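Long-range contacts in 4-diphosphocytidyl-2C-methyl-D-erythritol synthase (Neisseria gonorrhoeae, PDB 1VGW), which probably catalyses transfer of a cytidylyl group from CTP to 2-C-methyl-D-erythritol 4-phosphate, the second step of the DXP route to isoprenoids: residues A9-A14 / T53-S58; A112-L117 / N212-Q217; L138-A143 / L205-A210. All blocks are in the same frame, centred on the assembly; numbering follows the deposited sequence.

Contact 1: A9-A14 / T53-S58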
# COMPACT_ATOMS: atom_id res chain seq x y z
N ALA B 9 -23.66 9.45 -3.88
CA ALA B 9 -22.49 9.29 -2.98
C ALA B 9 -22.87 9.38 -1.52
O ALA B 9 -23.68 10.28 -1.14
CB ALA B 9 -21.41 10.32 -3.27
N LEU B 10 -22.40 8.44 -0.71
CA LEU B 10 -22.72 8.52 0.75
C LEU B 10 -21.38 8.48 1.52
O LEU B 10 -20.52 7.61 1.33
CB LEU B 10 -23.66 7.43 1.19
CG LEU B 10 -24.02 7.19 2.62
CD1 LEU B 10 -24.86 8.33 3.20
CD2 LEU B 10 -24.81 5.88 2.84
N ILE B 11 -21.17 9.49 2.35
CA ILE B 11 -19.88 9.67 3.08
C ILE B 11 -20.11 9.71 4.58
O ILE B 11 -20.71 10.64 5.11
CB ILE B 11 -19.26 11.03 2.62
CG1 ILE B 11 -18.83 10.92 1.14
CG2 ILE B 11 -18.06 11.41 3.49
CD1 ILE B 11 -18.40 12.22 0.52
N PRO B 12 -19.84 8.60 5.26
CA PRO B 12 -20.01 8.51 6.70
C PRO B 12 -18.86 9.26 7.39
O PRO B 12 -17.71 8.84 7.24
CB PRO B 12 -19.92 7.02 6.96
CG PRO B 12 -19.06 6.48 5.87
CD PRO B 12 -19.07 7.45 4.74
N ALA B 13 -19.16 10.39 8.01
CA ALA B 13 -18.10 11.19 8.64
C ALA B 13 -18.37 11.51 10.09
O ALA B 13 -17.86 12.54 10.55
CB ALA B 13 -17.93 12.50 7.83
N ALA B 14 -19.14 10.74 10.84
CA ALA B 14 -19.43 11.01 12.23
C ALA B 14 -18.28 10.57 13.16
O ALA B 14 -18.55 10.29 14.34
CB ALA B 14 -20.72 10.30 12.66
N THR B 53 -25.06 13.94 -3.43
CA THR B 53 -24.02 13.65 -2.44
C THR B 53 -24.55 13.93 -1.05
O THR B 53 -25.24 14.92 -0.80
CB THR B 53 -22.75 14.46 -2.73
OG1 THR B 53 -22.26 14.10 -4.02
CG2 THR B 53 -21.68 14.30 -1.69
N VAL B 54 -24.40 12.95 -0.16
CA VAL B 54 -24.86 13.09 1.21
C VAL B 54 -23.68 12.79 2.18
O VAL B 54 -22.87 11.94 1.83
CB VAL B 54 -25.99 12.12 1.55
CG1 VAL B 54 -26.59 12.39 2.92
CG2 VAL B 54 -27.12 12.22 0.49
N VAL B 55 -23.61 13.53 3.27
CA VAL B 55 -22.59 13.39 4.30
C VAL B 55 -23.32 13.17 5.63
O VAL B 55 -24.27 13.94 5.83
CB VAL B 55 -21.73 14.66 4.51
CG1 VAL B 55 -20.60 14.31 5.52
CG2 VAL B 55 -21.10 15.14 3.22
N VAL B 56 -23.00 12.14 6.37
CA VAL B 56 -23.70 11.93 7.64
C VAL B 56 -22.73 12.21 8.81
O VAL B 56 -21.67 11.57 8.90
CB VAL B 56 -24.24 10.51 7.80
CG1 VAL B 56 -24.88 10.35 9.16
CG2 VAL B 56 -25.24 10.15 6.70
N VAL B 57 -23.03 13.21 9.62
CA VAL B 57 -22.19 13.53 10.75
C VAL B 57 -22.90 13.28 12.08
O VAL B 57 -24.11 13.08 12.13
CB VAL B 57 -21.77 15.01 10.79
CG1 VAL B 57 -20.88 15.39 9.63
CG2 VAL B 57 -23.05 15.85 10.89
N SER B 58 -22.13 13.48 13.16
CA SER B 58 -22.70 13.32 14.52
C SER B 58 -23.50 14.58 14.82
O SER B 58 -23.20 15.64 14.27
CB SER B 58 -21.57 13.15 15.52
OG SER B 58 -21.26 14.37 16.18
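I11 and V55 stand side by side as a bridged pair in two neighbouring parallel strands, 9-12 and 53-56, whose axes come within 4.8 Å at an angle of 15°. The I11 side chain rises from the same face as V55. Its CB lies 3.8 Å from V54 O; CG2, anti to the backbone N, reaches toward CG1 of V55. CG1 takes the place anti to the carbonyl carbon (chi1 -68°), and CD1 extends beyond it to 4.5 Å from CG2 of T53. A13 CB also packs on V55 CG1, at 4.0 Å. On the opposite face of the sheet L10 CD1 meets CG2 of V56 at 4.0 Å, the two side chains crossing obliquely. Four backbone bonds join the strands: V54 N to A9 O, I11 N to V54 O, V56 N to I11 O and, just past the strand, A13 N to V56 O at 2.9 Å. Beyond them the A14 methyl CB rests 3.5 Å from S58 N. S58 OG is hydrogen-bonded to D61 N. This is a beta-alpha-beta unit of the Rossmann-like nucleotidyltransferase sheet: helix 36-45 connects the strands and covers the A9, I11, T53 and V55 face through V40, L41 and F44. Helix 84-98 lies against L10 and P12 on the other face, and strands 106-109 and 75-77 flank the pair.

Contact 2: A112-L117 / N212-Q217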
# COMPACT_ATOMS: atom_id res chain seq x y z
N ALA B 112 -14.47 9.45 4.31
CA ALA B 112 -14.22 10.88 4.45
C ALA B 112 -12.75 11.27 4.35
O ALA B 112 -12.40 12.40 3.99
CB ALA B 112 -14.70 11.34 5.85
N ALA B 113 -11.81 10.38 4.66
CA ALA B 113 -10.41 10.67 4.57
C ALA B 113 -9.73 10.24 3.29
O ALA B 113 -8.49 10.33 3.28
CB ALA B 113 -9.66 10.08 5.77
N ARG B 114 -10.40 9.72 2.29
CA ARG B 114 -9.71 9.32 1.04
C ARG B 114 -9.98 10.49 0.07
O ARG B 114 -10.85 10.45 -0.81
CB ARG B 114 -10.14 7.99 0.51
CG ARG B 114 -9.65 6.73 1.19
CD ARG B 114 -10.08 5.45 0.48
NE ARG B 114 -9.98 4.27 1.32
CZ ARG B 114 -8.95 3.42 1.35
NH1 ARG B 114 -7.88 3.59 0.59
NH2 ARG B 114 -8.98 2.35 2.14
N CYS B 115 -9.13 11.53 0.21
CA CYS B 115 -9.31 12.75 -0.53
C CYS B 115 -8.56 12.88 -1.81
O CYS B 115 -8.59 13.97 -2.42
CB CYS B 115 -9.11 14.00 0.34
SG CYS B 115 -7.46 14.16 1.11
N CYS B 116 -7.93 11.85 -2.30
CA CYS B 116 -7.18 11.92 -3.55
C CYS B 116 -7.68 10.92 -4.57
O CYS B 116 -6.95 10.52 -5.47
CB CYS B 116 -5.68 11.68 -3.24
SG CYS B 116 -4.98 13.08 -2.27
N LEU B 117 -8.95 10.51 -4.44
CA LEU B 117 -9.54 9.57 -5.38
C LEU B 117 -9.57 10.16 -6.78
O LEU B 117 -10.31 11.11 -7.02
CB LEU B 117 -11.01 9.33 -4.92
CG LEU B 117 -11.92 8.66 -5.97
CD1 LEU B 117 -11.50 7.21 -6.15
CD2 LEU B 117 -13.38 8.84 -5.65
N ASN B 212 -5.14 6.81 -4.32
CA ASN B 212 -6.40 6.75 -3.55
C ASN B 212 -6.19 6.28 -2.13
O ASN B 212 -6.97 5.50 -1.55
CB ASN B 212 -7.37 5.80 -4.29
CG ASN B 212 -8.79 5.80 -3.78
OD1 ASN B 212 -9.27 6.76 -3.17
ND2 ASN B 212 -9.50 4.69 -3.99
N LEU B 213 -5.11 6.74 -1.49
CA LEU B 213 -4.79 6.30 -0.15
C LEU B 213 -5.60 7.04 0.90
O LEU B 213 -6.14 8.09 0.64
CB LEU B 213 -3.31 6.40 0.14
CG LEU B 213 -2.56 7.69 -0.15
CD1 LEU B 213 -3.30 8.93 0.30
CD2 LEU B 213 -1.17 7.61 0.51
N LYS B 214 -5.64 6.50 2.09
CA LYS B 214 -6.39 7.11 3.19
C LYS B 214 -5.46 7.88 4.12
O LYS B 214 -4.32 7.46 4.30
CB LYS B 214 -7.06 5.95 3.96
CG LYS B 214 -8.25 6.35 4.80
CD LYS B 214 -8.69 5.20 5.72
CE LYS B 214 -9.96 5.58 6.44
NZ LYS B 214 -10.22 4.77 7.65
N LEU B 215 -5.91 8.97 4.69
CA LEU B 215 -5.16 9.78 5.62
C LEU B 215 -5.37 9.29 7.05
O LEU B 215 -6.39 9.62 7.66
CB LEU B 215 -5.50 11.27 5.48
CG LEU B 215 -4.78 12.25 6.42
CD1 LEU B 215 -3.47 11.68 6.95
CD2 LEU B 215 -4.47 13.57 5.72
N THR B 216 -4.44 8.47 7.55
CA THR B 216 -4.51 7.90 8.88
C THR B 216 -3.29 8.16 9.77
O THR B 216 -3.40 7.93 10.99
CB THR B 216 -4.68 6.36 8.82
OG1 THR B 216 -3.53 5.85 8.12
CG2 THR B 216 -5.95 5.95 8.11
N GLN B 217 -2.17 8.60 9.24
CA GLN B 217 -0.95 8.89 10.01
C GLN B 217 -0.15 10.00 9.34
O GLN B 217 -0.47 10.35 8.18
CB GLN B 217 -0.12 7.59 10.05
CG GLN B 217 0.34 7.17 8.66
CD GLN B 217 0.47 5.69 8.45
OE1 GLN B 217 1.39 5.25 7.76
NE2 GLN B 217 -0.45 4.90 9.01
O HOH W 1 -7.59 9.27 -1.29
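R114 has one face of its guanidinium covered by K214, whose CB sits 4.1 Å above the plane, over its centre. Nearer the backbone, R114 CG meets K214 CB at 3.9 Å. The two side chains cross at about a right angle, and it is CB and CG of the lysine that touch. The R114 chain is extended from CG to NE, with CD anti at chi2 (-175°), which carries the guanidinium out to N212 O. There its edge is used for a bond: NH1 donates to N212 O over 3.0 Å, with the oxygen only 3° out of the guanidinium plane and the donor in the carbonyl plane. NE is salt-bridged to D111 and NH2 to D144 of the second subunit, so three separate partners fix the rotation of the group. N212 itself lies side by side with L117, pointing the same way; its OD1 is 3.6 Å from L117 CB, and ND2 is held by Q167 OE1 and T168 O. Further along, L215 N donates to A113 O at 3.2 Å, approaching from above the carbonyl plane. A water joins the backbones by accepting from C116 N at 2.8 Å and donating to L213 O at 2.7 Å. K214 is predicted to position the MEP substrate; the two loops thus meet at what is probably the active-site side of the sheet. Both precede helices, 119-129 and 218-228: C115 packs on helix 36-45 and on V224, C116 on L228, L213 on V224, and L117 reaches F44 of helix 36-45 and L138 of strand 136-141.

Contact 3: L138-A143 / L205-A210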
# COMPACT_ATOMS: atom_id res chain seq x y z
N LEU B 138 -13.63 -0.49 -5.63
CA LEU B 138 -12.28 -0.20 -6.17
C LEU B 138 -11.29 -1.03 -5.32
O LEU B 138 -11.58 -1.31 -4.13
CB LEU B 138 -11.91 1.27 -6.07
CG LEU B 138 -12.61 2.27 -6.98
CD1 LEU B 138 -12.08 3.69 -6.78
CD2 LEU B 138 -12.49 1.88 -8.44
N ALA B 139 -10.22 -1.49 -5.95
CA ALA B 139 -9.24 -2.29 -5.16
C ALA B 139 -7.95 -2.43 -5.98
O ALA B 139 -7.99 -2.08 -7.19
CB ALA B 139 -9.86 -3.63 -4.84
N VAL B 140 -6.85 -2.75 -5.36
CA VAL B 140 -5.56 -2.96 -6.02
C VAL B 140 -4.94 -4.30 -5.63
O VAL B 140 -4.99 -4.73 -4.47
CB VAL B 140 -4.54 -1.83 -5.72
CG1 VAL B 140 -5.09 -0.46 -6.14
CG2 VAL B 140 -4.10 -1.80 -4.28
N PRO B 141 -4.28 -4.98 -6.56
CA PRO B 141 -3.68 -6.27 -6.25
C PRO B 141 -2.58 -6.14 -5.22
O PRO B 141 -1.92 -5.09 -5.18
CB PRO B 141 -3.14 -6.75 -7.59
CG PRO B 141 -3.83 -5.94 -8.62
CD PRO B 141 -4.09 -4.60 -7.96
N VAL B 142 -2.44 -7.14 -4.34
CA VAL B 142 -1.37 -7.13 -3.33
C VAL B 142 -0.04 -7.43 -4.03
O VAL B 142 0.12 -8.52 -4.54
CB VAL B 142 -1.60 -8.22 -2.28
CG1 VAL B 142 -0.39 -8.31 -1.32
CG2 VAL B 142 -2.86 -7.91 -1.46
N ALA B 143 0.85 -6.47 -4.16
CA ALA B 143 2.10 -6.69 -4.86
C ALA B 143 3.27 -7.22 -4.03
O ALA B 143 4.13 -7.86 -4.65
CB ALA B 143 2.51 -5.39 -5.58
N LEU B 205 -14.53 -6.71 -8.85
CA LEU B 205 -13.35 -6.01 -8.38
C LEU B 205 -12.89 -5.09 -9.55
O LEU B 205 -12.55 -5.61 -10.61
CB LEU B 205 -12.17 -6.91 -8.01
CG LEU B 205 -12.25 -7.65 -6.68
CD1 LEU B 205 -11.40 -8.91 -6.71
CD2 LEU B 205 -11.88 -6.78 -5.49
N ILE B 206 -12.92 -3.79 -9.31
CA ILE B 206 -12.50 -2.78 -10.31
C ILE B 206 -11.20 -2.10 -9.84
O ILE B 206 -10.96 -1.81 -8.66
CB ILE B 206 -13.62 -1.77 -10.50
CG1 ILE B 206 -14.83 -2.47 -11.23
CG2 ILE B 206 -13.25 -0.52 -11.24
CD1 ILE B 206 -16.00 -2.52 -10.25
N GLN B 207 -10.27 -1.93 -10.75
CA GLN B 207 -8.97 -1.36 -10.50
C GLN B 207 -9.04 0.02 -9.91
O GLN B 207 -9.64 0.93 -10.49
CB GLN B 207 -8.13 -1.35 -11.78
CG GLN B 207 -6.78 -0.74 -11.66
CD GLN B 207 -5.77 -1.40 -10.75
OE1 GLN B 207 -5.72 -2.63 -10.52
NE2 GLN B 207 -4.88 -0.55 -10.23
N GLY B 208 -8.41 0.20 -8.74
CA GLY B 208 -8.40 1.51 -8.09
C GLY B 208 -7.17 2.32 -8.50
O GLY B 208 -6.90 2.49 -9.69
N ASP B 209 -6.39 2.75 -7.51
CA ASP B 209 -5.20 3.55 -7.77
C ASP B 209 -4.34 3.77 -6.53
O ASP B 209 -4.83 4.04 -5.43
CB ASP B 209 -5.69 4.91 -8.31
CG ASP B 209 -4.58 5.79 -8.84
OD1 ASP B 209 -4.45 5.91 -10.08
OD2 ASP B 209 -3.86 6.39 -8.02
N ALA B 210 -3.02 3.87 -6.73
CA ALA B 210 -2.06 4.08 -5.68
C ALA B 210 -2.19 5.41 -4.96
O ALA B 210 -1.77 5.54 -3.81
CB ALA B 210 -0.63 3.98 -6.24
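L138 and I206 lie on one face of a short, strongly splayed parallel strand pair in the mixed sheet of the nucleotidyltransferase fold, the short axes of 138-141 and 205-207 diverging by 75°. Their side chains meet at a slant: CD2 of L138 touches CG2 of I206 at 3.8 Å and also rests 3.6 Å from Q207 O, an oxygen that accepts from R124 NH1. L125 of helix 119-129 covers both side chains. A139 puts CB against L205 CD2 at 3.8 Å. Within 138-143 and 205-210 two backbone bonds cross; I206 is also bonded to I137, just before. A139 N donates to I206 O nearly along the C=O axis, whereas G208 N reaches A139 O from above the carbonyl plane. The Q207 side chain adds to the contact. Its CB leaves away from strand 138-141, yet the chain bends at chi2 (64°); the Q207 and P141 side chains cross at about a right angle, and NE2 approaches V140 CG1. W164 of strand 163-167 touches P141 and Q207 as well. Strand 204-207 also bonds by the backbone of L205 to the second subunit, where L146 packs on V142, consistent with the interlocked beta arms through which IspD dimers form. V140 CG1 sits 3.7 Å from D209 N, and the Q207 amide ends with OE1 3.6 Å from P141 CD.

In the fold
Contact 2, made by two loops, touches both of the others, its centre 15 Å from each, while contacts 1 and 3 stand on opposite sides of the chain centre, 24 Å apart. A112 links contacts 1 and 2, its CB 4.0 Å from A13 CB; L117 links contacts 2 and 3, its CD1 3.6 Å from L138 CD1. Along the chain contact 1 closes first, and contact 3 is nested within the loop closed by contact 2. Each has predicted active-site residues in it or nearby: contact 2 holds K214 itself, and between side chains P12 is about 9 Å from K214, A13 about 10 Å from K26 and P141 about 7 Å from R160.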